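Local atomic coordinates of arginine kinase (Cydia pomonella granulosis virus, PDB entry 6VVG), a protein that probably phosphorylates serine or threonine residues of proteins with ATP, as a viral protein kinase whose activity relies on side-to-side dimerization around its regulatory helix C. Residues S33-K38 with C48-P53; K75-V80 with I90-S95; I137-V142 with C159-S164; N57-D62 with S164-T169. One frame throughout, in Å; residues are numbered along the deposited sequence. Where two conformers were deposited one is given.

Overall arrangement
Contacts 1 and 2 are antiparallel hairpins of the five-stranded small-lobe sheet, joined through neighbouring strands 45-51 and 87-92. Contacts 1, 3 and 4 are buried, contact 2 only partly. Contact 3, its centre about 6 Å from that of the chain, is built mostly of loops gripped by side-chain hydrogen bonds. Contact 4, centred about 8 Å from the centre of contact 3, shares Ser164 and sets helix 59-66 against 164-169. Contacts 1, 2 and 3 touch AMP; contact 4 does not, and also touches the second subunit. Lys49 of contact 1 reaches contacts 4 and 3, by a salt bridge to Glu60 and a long, weak ion pair with Asp160; contact 2 meets contact 4 through Phe79 and Leu76 on Phe61.

Contact 1: residues S33-K38 with C48-P53; sequences SVYLCK and CKIVKP. With AMP (adenosine monophosphate), chain C.
Val34 and Lys49 face each other as a non-hydrogen-bonded pair, both side chains on the sheet face turned to AMP. From CB, the lysine sends CG anti to its own backbone N (chi1 173°), and there CG lies 4.1 Å from Val34 CG2. Beyond CG the chain is extended. CD passes 4.2 Å from AMP O3P, CE closes to 3.7 Å from O3P, and NZ ends 3.5 Å from that same oxygen in a weak hydrogen bond. The stronger partner of NZ is Glu60 OE2, in a salt bridge, while Asp160 OD1 makes a long, weak ion pair with it. Val34 CG2 leans on the nucleotide, 3.2 Å from AMP O5'. Strands 32-39 and 45-51 form this hairpin in the small lobe of the protein kinase fold; pairing of this strand lysine with a glutamate of helix C, here helix 59-66, is a hallmark of active kinases. Backbone bonds flank the Val34-Lys49 pair: Ser33 with Ile50 and Tyr35 with Cys48 are each bonded in both directions. On the opposite face, Tyr35 crosses Ile50 obliquely, with CE1 of the ring 3.7 Å from Ile50 CD1, and Cys48 O meets the tyrosine ring at its edge, in plane. Cys37 SG, set between its own backbone N and carbonyl carbon (chi1 39°), lies 3.6 Å from Cys48 CB. Ile50 also packs on Ser6 of the second subunit.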
# COMPACT_ATOMS: atom_id res chain seq x y z
N SER A 33 13.01 8.26 -14.24
CA SER A 33 13.08 9.26 -15.30
C SER A 33 11.74 9.30 -16.02
O SER A 33 11.11 8.26 -16.21
CB SER A 33 14.23 8.98 -16.28
OG SER A 33 15.48 9.29 -15.69
N VAL A 34 11.31 10.50 -16.40
CA VAL A 34 9.97 10.73 -16.90
C VAL A 34 10.07 11.24 -18.33
O VAL A 34 10.87 12.14 -18.62
CB VAL A 34 9.21 11.73 -16.01
CG1 VAL A 34 7.87 12.10 -16.63
CG2 VAL A 34 9.03 11.15 -14.61
N TYR A 35 9.25 10.68 -19.22
CA TYR A 35 9.31 10.98 -20.64
C TYR A 35 7.93 11.29 -21.18
O TYR A 35 6.92 10.76 -20.71
CB TYR A 35 9.90 9.81 -21.45
CG TYR A 35 11.26 9.35 -20.98
CD1 TYR A 35 11.37 8.44 -19.93
CD2 TYR A 35 12.42 9.81 -21.58
CE1 TYR A 35 12.61 8.02 -19.49
CE2 TYR A 35 13.66 9.39 -21.15
CZ TYR A 35 13.75 8.49 -20.11
OH TYR A 35 14.98 8.07 -19.68
N LEU A 36 7.90 12.15 -22.20
CA LEU A 36 6.69 12.38 -22.98
C LEU A 36 6.52 11.25 -23.99
O LEU A 36 7.45 10.89 -24.71
CB LEU A 36 6.77 13.73 -23.70
CG LEU A 36 5.49 14.26 -24.34
CD1 LEU A 36 4.48 14.69 -23.28
CD2 LEU A 36 5.81 15.43 -25.28
N CYS A 37 5.32 10.67 -24.02
CA CYS A 37 5.04 9.50 -24.84
C CYS A 37 3.85 9.77 -25.74
O CYS A 37 3.12 10.74 -25.56
CB CYS A 37 4.79 8.25 -23.98
SG CYS A 37 3.88 8.49 -22.51
N LYS A 38 3.64 8.85 -26.69
CA LYS A 38 2.53 8.97 -27.62
C LYS A 38 2.32 7.63 -28.32
O LYS A 38 3.29 6.93 -28.64
CB LYS A 38 2.77 10.07 -28.67
CG LYS A 38 1.49 10.68 -29.24
CD LYS A 38 1.80 11.73 -30.32
CE LYS A 38 2.16 11.07 -31.65
NZ LYS A 38 2.53 12.07 -32.69
N CYS A 48 5.29 8.69 -19.66
CA CYS A 48 5.81 7.37 -19.33
C CYS A 48 6.98 7.51 -18.37
O CYS A 48 7.99 8.15 -18.71
CB CYS A 48 6.25 6.60 -20.58
SG CYS A 48 7.08 5.03 -20.17
N LYS A 49 6.85 6.94 -17.18
CA LYS A 49 7.84 7.01 -16.11
C LYS A 49 8.53 5.66 -16.00
O LYS A 49 7.86 4.64 -15.78
CB LYS A 49 7.16 7.39 -14.79
CG LYS A 49 8.03 7.35 -13.56
CD LYS A 49 7.26 7.94 -12.38
CE LYS A 49 8.18 8.26 -11.22
NZ LYS A 49 7.41 8.67 -10.00
N ILE A 50 9.85 5.66 -16.18
CA ILE A 50 10.65 4.44 -16.12
C ILE A 50 11.38 4.43 -14.78
O ILE A 50 12.13 5.35 -14.47
CB ILE A 50 11.65 4.39 -17.28
CG1 ILE A 50 10.92 4.35 -18.63
CG2 ILE A 50 12.56 3.17 -17.15
CD1 ILE A 50 11.84 4.46 -19.83
N VAL A 51 11.18 3.37 -14.00
CA VAL A 51 11.79 3.24 -12.68
C VAL A 51 12.86 2.16 -12.72
O VAL A 51 12.67 1.10 -13.33
CB VAL A 51 10.73 2.93 -11.60
CG1 VAL A 51 11.40 2.67 -10.26
CG2 VAL A 51 9.72 4.07 -11.49
N LYS A 52 13.97 2.42 -12.03
CA LYS A 52 15.10 1.51 -12.04
C LYS A 52 14.75 0.20 -11.34
O LYS A 52 13.85 0.16 -10.49
CB LYS A 52 16.30 2.15 -11.33
CG LYS A 52 17.18 3.05 -12.20
CD LYS A 52 18.30 3.70 -11.37
CE LYS A 52 19.66 3.08 -11.69
NZ LYS A 52 20.77 3.76 -10.97
N PRO A 53 15.44 -0.89 -11.67
CA PRO A 53 15.23 -2.15 -10.94
C PRO A 53 15.54 -2.00 -9.46
O PRO A 53 16.47 -1.30 -9.06
CB PRO A 53 16.18 -3.14 -11.62
CG PRO A 53 17.23 -2.25 -12.33
CD PRO A 53 16.41 -1.05 -12.78
P AMP C . 7.73 13.41 -11.38
O1P AMP C . 8.71 13.95 -10.36
O2P AMP C . 6.45 14.21 -11.26
O3P AMP C . 7.65 11.92 -11.21
O5' AMP C . 8.30 13.67 -12.85
C5' AMP C . 9.28 14.67 -13.09
C4' AMP C . 8.68 15.89 -13.75
O4' AMP C . 7.97 15.52 -14.96
C3' AMP C . 7.64 16.65 -12.94
O3' AMP C . 8.21 17.49 -11.95
C2' AMP C . 6.90 17.41 -14.03
O2' AMP C . 7.66 18.51 -14.50
C1' AMP C . 6.84 16.35 -15.13
N9 AMP C . 5.63 15.52 -15.00
C8 AMP C . 5.53 14.47 -14.17
N7 AMP C . 4.30 13.96 -14.30
C5 AMP C . 3.64 14.70 -15.20
C6 AMP C . 2.36 14.61 -15.69
N6 AMP C . 1.27 13.69 -15.41
N1 AMP C . 1.93 15.48 -16.59
C2 AMP C . 2.75 16.45 -17.03
N3 AMP C . 4.02 16.55 -16.55
C4 AMP C . 4.45 15.67 -15.63

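Contact 2: residues K75-V80 with I90-S95. With AMP (adenosine monophosphate), chain C.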
# COMPACT_ATOMS: atom_id res chain seq x y z
N LYS A 75 -4.36 9.93 -13.43
CA LYS A 75 -4.82 8.59 -13.78
C LYS A 75 -3.68 7.75 -14.33
O LYS A 75 -2.88 8.22 -15.15
CB LYS A 75 -5.95 8.65 -14.81
CG LYS A 75 -6.89 9.85 -14.71
CD LYS A 75 -7.86 9.72 -13.55
CE LYS A 75 -8.67 11.00 -13.38
NZ LYS A 75 -7.87 12.25 -13.62
N LEU A 76 -3.61 6.50 -13.89
CA LEU A 76 -2.63 5.54 -14.39
C LEU A 76 -3.29 4.65 -15.44
O LEU A 76 -4.27 3.97 -15.15
CB LEU A 76 -2.08 4.68 -13.25
CG LEU A 76 -1.01 3.66 -13.65
CD1 LEU A 76 0.30 4.36 -13.96
CD2 LEU A 76 -0.82 2.62 -12.55
N HIS A 77 -2.73 4.66 -16.65
CA HIS A 77 -3.33 3.91 -17.76
C HIS A 77 -2.71 2.53 -17.91
O HIS A 77 -3.44 1.54 -18.08
CB HIS A 77 -3.18 4.71 -19.05
CG HIS A 77 -4.12 5.87 -19.14
ND1 HIS A 77 -5.49 5.71 -19.21
CD2 HIS A 77 -3.90 7.21 -19.14
CE1 HIS A 77 -6.07 6.89 -19.27
NE2 HIS A 77 -5.13 7.82 -19.23
N ASN A 78 -1.39 2.43 -17.83
CA ASN A 78 -0.71 1.14 -17.89
C ASN A 78 0.42 1.13 -16.88
O ASN A 78 0.95 2.18 -16.51
CB ASN A 78 -0.16 0.85 -19.29
CG ASN A 78 -1.22 0.93 -20.36
OD1 ASN A 78 -1.81 -0.08 -20.74
ND2 ASN A 78 -1.47 2.14 -20.85
N PHE A 79 0.80 -0.07 -16.43
CA PHE A 79 1.87 -0.22 -15.46
C PHE A 79 2.42 -1.64 -15.60
O PHE A 79 1.66 -2.61 -15.56
CB PHE A 79 1.37 0.04 -14.04
CG PHE A 79 2.34 -0.35 -12.96
CD1 PHE A 79 3.64 0.15 -12.95
CD2 PHE A 79 1.95 -1.21 -11.95
CE1 PHE A 79 4.52 -0.22 -11.95
CE2 PHE A 79 2.83 -1.58 -10.96
CZ PHE A 79 4.11 -1.08 -10.95
N VAL A 80 3.73 -1.73 -15.81
CA VAL A 80 4.42 -3.00 -15.94
C VAL A 80 5.56 -3.00 -14.93
O VAL A 80 6.49 -2.19 -15.05
CB VAL A 80 4.96 -3.22 -17.36
CG1 VAL A 80 5.68 -4.56 -17.43
CG2 VAL A 80 3.83 -3.15 -18.38
N ILE A 90 2.57 4.41 -17.31
CA ILE A 90 2.06 5.27 -18.38
C ILE A 90 0.84 5.99 -17.84
O ILE A 90 -0.19 5.36 -17.55
CB ILE A 90 1.73 4.47 -19.65
CG1 ILE A 90 2.99 3.78 -20.17
CG2 ILE A 90 1.16 5.40 -20.71
CD1 ILE A 90 2.76 2.89 -21.38
N MET A 91 0.94 7.31 -17.71
CA MET A 91 -0.06 8.13 -17.05
C MET A 91 -0.43 9.30 -17.95
O MET A 91 0.22 9.57 -18.97
CB MET A 91 0.46 8.66 -15.71
CG MET A 91 1.71 9.54 -15.84
SD MET A 91 2.38 10.07 -14.26
CE MET A 91 2.62 8.50 -13.43
N ASP A 92 -1.50 10.00 -17.57
CA ASP A 92 -1.92 11.18 -18.31
C ASP A 92 -0.85 12.26 -18.23
O ASP A 92 -0.11 12.37 -17.24
CB ASP A 92 -3.23 11.73 -17.76
CG ASP A 92 -4.45 11.01 -18.30
OD1 ASP A 92 -4.38 10.45 -19.41
OD2 ASP A 92 -5.49 11.02 -17.61
N TYR A 93 -0.76 13.08 -19.28
CA TYR A 93 -0.11 14.38 -19.23
C TYR A 93 -1.18 15.40 -18.86
O TYR A 93 -2.15 15.56 -19.61
CB TYR A 93 0.54 14.73 -20.57
CG TYR A 93 1.32 16.02 -20.57
CD1 TYR A 93 0.68 17.25 -20.49
CD2 TYR A 93 2.71 16.02 -20.63
CE1 TYR A 93 1.39 18.44 -20.48
CE2 TYR A 93 3.43 17.20 -20.62
CZ TYR A 93 2.76 18.41 -20.54
OH TYR A 93 3.47 19.59 -20.53
N VAL A 94 -1.02 16.07 -17.73
CA VAL A 94 -2.05 16.97 -17.23
C VAL A 94 -1.66 18.44 -17.34
O VAL A 94 -2.54 19.29 -17.53
CB VAL A 94 -2.43 16.63 -15.77
CG1 VAL A 94 -3.05 15.23 -15.70
CG2 VAL A 94 -1.22 16.73 -14.87
N SER A 95 -0.38 18.78 -17.22
CA SER A 95 0.01 20.18 -17.25
C SER A 95 1.52 20.29 -17.45
O SER A 95 2.27 19.39 -17.08
CB SER A 95 -0.40 20.90 -15.96
OG SER A 95 -0.01 22.26 -15.98
P AMP C . 7.73 13.41 -11.38
O1P AMP C . 8.71 13.95 -10.36
O2P AMP C . 6.45 14.21 -11.26
O3P AMP C . 7.65 11.92 -11.21
O5' AMP C . 8.30 13.67 -12.85
C5' AMP C . 9.28 14.67 -13.09
C4' AMP C . 8.68 15.89 -13.75
O4' AMP C . 7.97 15.52 -14.96
C3' AMP C . 7.64 16.65 -12.94
O3' AMP C . 8.21 17.49 -11.95
C2' AMP C . 6.90 17.41 -14.03
O2' AMP C . 7.66 18.51 -14.50
C1' AMP C . 6.84 16.35 -15.13
N9 AMP C . 5.63 15.52 -15.00
C8 AMP C . 5.53 14.47 -14.17
N7 AMP C . 4.30 13.96 -14.30
C5 AMP C . 3.64 14.70 -15.20
C6 AMP C . 2.36 14.61 -15.69
N6 AMP C . 1.27 13.69 -15.41
N1 AMP C . 1.93 15.48 -16.59
C2 AMP C . 2.75 16.45 -17.03
N3 AMP C . 4.02 16.55 -16.55
C4 AMP C . 4.45 15.67 -15.63
O HOH W 1 -4.98 12.38 -14.89
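His77 and Asn78 both give their backbone N-H to Ile90 O, His77 N at 2.8 Å and Asn78 N at 3.2 Å. Asn78 O takes Ile90 N in return, and Asn78 CB packs 4.1 Å from Ile90 CB. This is the tight end, a classic beta bulge in the hairpin of strands 76-82 and 87-92, and there Asn78 pairs onward with a strand of the second subunit. Past the bulge the strands hold less firmly, Asp92 N to Lys75 O being a weak bond. Side chains take over: His77 NE2 gives a 2.7 Å bond to Asp92 OD1, which lies in the ring plane, whereas the donor stands above the carboxylate, the two planes 65° apart. Lys44 forms a salt bridge with that same oxygen. On the more open side, a water accepts from Lys75 N and NZ and donates to Asp92 OD2; the charged ends NZ and OD2 stay 4.8 Å apart, although Lys75 CG touches OD2. The chain then enters the kinase hinge. Val94 N bonds to AMP N1 at 3.2 Å, AMP N6 makes a weak hydrogen bond to Asp92 O, and AMP C2 lies 3.6 Å above the centre of the Tyr93 ring.

Contact 3: residues I137-V142 with C159-S164. With AMP (adenosine monophosphate), chain C.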
# COMPACT_ATOMS: atom_id res chain seq x y z
N ILE A 137 -3.01 6.40 3.92
CA ILE A 137 -1.79 6.59 3.15
C ILE A 137 -1.46 8.07 3.17
O ILE A 137 -2.35 8.92 3.08
CB ILE A 137 -1.95 6.09 1.70
CG1 ILE A 137 -2.24 4.58 1.69
CG2 ILE A 137 -0.71 6.40 0.89
CD1 ILE A 137 -2.54 4.02 0.32
N VAL A 138 -0.17 8.40 3.29
CA VAL A 138 0.30 9.78 3.22
C VAL A 138 1.13 9.93 1.96
O VAL A 138 1.81 9.00 1.52
CB VAL A 138 1.10 10.20 4.46
CG1 VAL A 138 0.17 10.36 5.66
CG2 VAL A 138 2.20 9.20 4.75
N HIS A 139 1.08 11.13 1.36
CA HIS A 139 1.85 11.39 0.15
C HIS A 139 3.34 11.43 0.46
O HIS A 139 4.15 10.78 -0.22
CB HIS A 139 1.38 12.70 -0.49
CG HIS A 139 2.06 13.01 -1.78
ND1 HIS A 139 3.35 13.48 -1.85
CD2 HIS A 139 1.62 12.94 -3.06
CE1 HIS A 139 3.68 13.67 -3.11
NE2 HIS A 139 2.65 13.35 -3.87
N ASN A 140 3.73 12.19 1.48
CA ASN A 140 5.06 12.19 2.08
C ASN A 140 6.13 12.86 1.22
O ASN A 140 7.30 12.81 1.60
CB ASN A 140 5.52 10.75 2.40
CG ASN A 140 6.81 10.71 3.21
OD1 ASN A 140 6.99 11.46 4.17
ND2 ASN A 140 7.71 9.81 2.83
N ASP A 141 5.80 13.45 0.08
CA ASP A 141 6.76 14.33 -0.58
C ASP A 141 6.04 15.55 -1.19
O ASP A 141 6.26 15.92 -2.35
CB ASP A 141 7.55 13.57 -1.66
CG ASP A 141 8.87 14.26 -1.96
OD1 ASP A 141 9.38 15.00 -1.10
OD2 ASP A 141 9.41 14.07 -3.04
N VAL A 142 5.03 16.08 -0.50
CA VAL A 142 4.34 17.28 -0.96
C VAL A 142 5.33 18.44 -1.04
O VAL A 142 6.00 18.76 -0.05
CB VAL A 142 3.18 17.63 -0.01
CG1 VAL A 142 2.50 18.91 -0.42
CG2 VAL A 142 2.21 16.46 0.08
N CYS A 159 1.15 14.99 -7.79
CA CYS A 159 1.87 13.99 -8.57
C CYS A 159 3.04 13.42 -7.78
O CYS A 159 3.35 13.86 -6.67
CB CYS A 159 2.36 14.58 -9.90
SG CYS A 159 3.88 15.58 -9.78
N ASP A 160 3.68 12.41 -8.38
CA ASP A 160 4.84 11.71 -7.83
C ASP A 160 4.52 11.07 -6.47
O ASP A 160 4.91 11.54 -5.41
CB ASP A 160 6.06 12.62 -7.70
CG ASP A 160 7.35 11.82 -7.53
OD1 ASP A 160 7.26 10.61 -7.27
OD2 ASP A 160 8.45 12.40 -7.67
N TYR A 161 3.74 9.99 -6.54
CA TYR A 161 3.43 9.18 -5.38
C TYR A 161 4.53 8.17 -5.03
O TYR A 161 4.27 7.20 -4.30
CB TYR A 161 2.09 8.47 -5.61
CG TYR A 161 1.10 9.33 -6.39
CD1 TYR A 161 0.94 10.67 -6.10
CD2 TYR A 161 0.35 8.79 -7.43
CE1 TYR A 161 0.05 11.46 -6.81
CE2 TYR A 161 -0.54 9.56 -8.14
CZ TYR A 161 -0.68 10.90 -7.83
OH TYR A 161 -1.56 11.68 -8.54
N GLY A 162 5.76 8.40 -5.50
CA GLY A 162 6.83 7.44 -5.31
C GLY A 162 7.37 7.36 -3.89
O GLY A 162 8.06 6.38 -3.56
N LEU A 163 7.10 8.35 -3.06
CA LEU A 163 7.52 8.33 -1.66
C LEU A 163 6.34 8.13 -0.71
O LEU A 163 6.50 8.32 0.50
CB LEU A 163 8.26 9.61 -1.30
CG LEU A 163 9.64 9.79 -1.93
CD1 LEU A 163 10.33 11.03 -1.38
CD2 LEU A 163 10.52 8.57 -1.72
N SER A 164 5.18 7.74 -1.23
CA SER A 164 3.99 7.55 -0.40
C SER A 164 4.20 6.42 0.60
O SER A 164 4.92 5.45 0.34
CB SER A 164 2.78 7.24 -1.28
OG SER A 164 2.41 8.36 -2.06
P AMP C . 7.73 13.41 -11.38
O1P AMP C . 8.71 13.95 -10.36
O2P AMP C . 6.45 14.21 -11.26
O3P AMP C . 7.65 11.92 -11.21
O5' AMP C . 8.30 13.67 -12.85
C5' AMP C . 9.28 14.67 -13.09
C4' AMP C . 8.68 15.89 -13.75
O4' AMP C . 7.97 15.52 -14.96
C3' AMP C . 7.64 16.65 -12.94
O3' AMP C . 8.21 17.49 -11.95
C2' AMP C . 6.90 17.41 -14.03
O2' AMP C . 7.66 18.51 -14.50
C1' AMP C . 6.84 16.35 -15.13
N9 AMP C . 5.63 15.52 -15.00
C8 AMP C . 5.53 14.47 -14.17
N7 AMP C . 4.30 13.96 -14.30
C5 AMP C . 3.64 14.70 -15.20
C6 AMP C . 2.36 14.61 -15.69
N6 AMP C . 1.27 13.69 -15.41
N1 AMP C . 1.93 15.48 -16.59
C2 AMP C . 2.75 16.45 -17.03
N3 AMP C . 4.02 16.55 -16.55
C4 AMP C . 4.45 15.67 -15.63
O HOH W 2 5.15 10.42 -2.89
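His139 and Tyr161 meet rim to rim at about a right angle, ring planes 86° apart and neither over the other's face, with His139 CD2 3.9 Å from Tyr161 CD1. The histidine CG stands anti to the backbone N (chi1 -177°), and the ring reaches across to the 159-164 loop. Its NE2 donates 2.9 Å to Cys159 O, which sits in the ring plane although the donor stands well above the carbonyl plane. At the other edge ND1 accepts from Asp141 N at 3.1 Å, so both ring nitrogens hold backbone. Over one face of the imidazole, toward the rim, sits a water that donates to His139 O and Asp160 O and accepts from Leu163 N. Asn140 points its ND2 at Leu163 O, which lies in the amide plane 3.0 Å away; Asn140 OD1 goes to Lys184 and ND2 also to Asp174. Asp141 crosses Leu163 obliquely, CG resting 3.6 Å from Leu163 CD1. The sequences His-Asn-Asp and Asp-Tyr-Gly correspond to the HRD and DFG motifs of protein kinases. Tyr161 also meets the His64 ring of helix 59-66, which in turn touches Leu76, a run consistent with the regulatory spine of this fold. Asp160 OD1 accepts from Gly162 N in an Asx turn, while its OD2 lies 3.1 Å from AMP O1P. With NE2 donating and ND1 accepting, the histidine is probably the neutral tautomer protonated at NE2, which probably helps hold the HRD-type loop against the DFG-type segment whose Asp160 lies beside the phosphate.

Contact 4: residues N57-D62 with S164-T169; sequences NSLEFD and SRIVGT
The CA atoms of Leu59 and Ser164 come within 6.2 Å of each other where the first turn of helix 59-66, the kinase helix C, meets short strand 165-166 at the start of the activation segment, ahead of a type II beta turn from Ile166 to Thr169. Leu59 does the apolar work: CG is anti to its backbone N (chi1 -151°), CD2 presses on the chain, 3.3 Å from Arg165 N, and CD1 meets Ile166 CG1 at 4.0 Å. Asn57 does the polar work. OD1 takes Leu59 N in a capping bond, the donor above the amide plane, while ND2 gives a nearly straight bond (170°) to Ser164 O, 2.9 Å away, in the amide plane and on a lone pair of that carbonyl; Gly162 O is a second acceptor. Arg165 lays its guanidinium almost parallel to this amide, planes 15° apart, with ND2 over one face; its NH2 forms a salt bridge with Asp174. Phe61 meets Phe79 and Phe81 of the second subunit edge-to-face, part of the side-to-side dimer centred on this helix. A water closes the cluster, donating to Asn57 OD1 and Ser164 O and accepting from Arg165 NH1 at 3.1 Å.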
# COMPACT_ATOMS: atom_id res chain seq x y z
N ASN A 57 8.71 1.80 -5.15
CA ASN A 57 7.82 1.86 -3.99
C ASN A 57 6.44 1.39 -4.45
O ASN A 57 5.74 2.11 -5.17
CB ASN A 57 7.77 3.28 -3.43
CG ASN A 57 6.76 3.44 -2.31
OD1 ASN A 57 6.08 2.49 -1.93
ND2 ASN A 57 6.66 4.65 -1.78
N SER A 58 6.05 0.18 -4.03
CA SER A 58 4.82 -0.41 -4.54
C SER A 58 3.60 0.45 -4.23
O SER A 58 2.60 0.39 -4.95
CB SER A 58 4.64 -1.82 -3.96
OG SER A 58 4.40 -1.78 -2.56
N LEU A 59 3.66 1.24 -3.16
CA LEU A 59 2.52 2.08 -2.80
C LEU A 59 2.23 3.14 -3.87
O LEU A 59 1.11 3.66 -3.91
CB LEU A 59 2.77 2.77 -1.46
CG LEU A 59 1.54 3.11 -0.62
CD1 LEU A 59 0.86 1.84 -0.15
CD2 LEU A 59 1.91 4.00 0.56
N GLU A 60 3.21 3.47 -4.71
CA GLU A 60 2.95 4.42 -5.79
C GLU A 60 1.83 3.93 -6.69
O GLU A 60 1.01 4.73 -7.16
CB GLU A 60 4.23 4.64 -6.60
CG GLU A 60 4.10 5.68 -7.70
CD GLU A 60 5.43 6.08 -8.30
OE1 GLU A 60 6.46 5.47 -7.94
OE2 GLU A 60 5.44 7.01 -9.15
N PHE A 61 1.76 2.62 -6.93
CA PHE A 61 0.67 2.06 -7.71
C PHE A 61 -0.67 2.28 -7.02
O PHE A 61 -1.65 2.70 -7.65
CB PHE A 61 0.92 0.57 -7.95
CG PHE A 61 -0.20 -0.14 -8.66
CD1 PHE A 61 -0.49 0.14 -9.98
CD2 PHE A 61 -0.97 -1.09 -7.99
CE1 PHE A 61 -1.52 -0.51 -10.64
CE2 PHE A 61 -2.00 -1.74 -8.64
CZ PHE A 61 -2.28 -1.45 -9.96
N ASP A 62 -0.73 2.03 -5.71
CA ASP A 62 -1.99 2.15 -4.98
C ASP A 62 -2.55 3.56 -5.06
O ASP A 62 -3.76 3.75 -5.23
CB ASP A 62 -1.80 1.75 -3.52
CG ASP A 62 -1.25 0.35 -3.36
OD1 ASP A 62 -0.14 0.09 -3.86
OD2 ASP A 62 -1.93 -0.50 -2.74
N SER A 164 5.18 7.74 -1.23
CA SER A 164 3.99 7.55 -0.40
C SER A 164 4.20 6.42 0.60
O SER A 164 4.92 5.45 0.34
CB SER A 164 2.78 7.24 -1.28
OG SER A 164 2.41 8.36 -2.06
N ARG A 165 3.55 6.55 1.76
CA ARG A 165 3.75 5.59 2.84
C ARG A 165 2.43 5.28 3.54
O ARG A 165 1.47 6.06 3.51
CB ARG A 165 4.74 6.12 3.89
CG ARG A 165 6.08 6.57 3.35
CD ARG A 165 6.93 5.38 2.93
NE ARG A 165 8.15 5.84 2.27
CZ ARG A 165 8.79 5.16 1.32
NH1 ARG A 165 8.35 3.97 0.94
NH2 ARG A 165 9.89 5.67 0.78
N ILE A 166 2.42 4.13 4.22
CA ILE A 166 1.27 3.71 5.01
C ILE A 166 1.35 4.37 6.39
O ILE A 166 2.40 4.37 7.03
CB ILE A 166 1.23 2.18 5.14
CG1 ILE A 166 0.94 1.52 3.79
CG2 ILE A 166 0.18 1.77 6.16
CD1 ILE A 166 0.98 -0.00 3.83
N VAL A 167 0.22 4.91 6.84
CA VAL A 167 0.17 5.56 8.15
C VAL A 167 0.56 4.57 9.23
O VAL A 167 0.07 3.43 9.26
CB VAL A 167 -1.23 6.14 8.40
CG1 VAL A 167 -1.37 6.61 9.85
CG2 VAL A 167 -1.53 7.27 7.43
N GLY A 168 1.45 4.99 10.12
CA GLY A 168 1.82 4.20 11.28
C GLY A 168 3.11 3.43 11.17
O GLY A 168 3.58 2.91 12.19
N THR A 169 3.71 3.34 9.99
CA THR A 169 4.94 2.60 9.81
C THR A 169 6.14 3.44 10.20
O THR A 169 6.07 4.67 10.22
CB THR A 169 5.07 2.14 8.36
OG1 THR A 169 5.02 3.28 7.49
CG2 THR A 169 3.94 1.18 8.01
O HOH W 3 5.60 2.54 0.92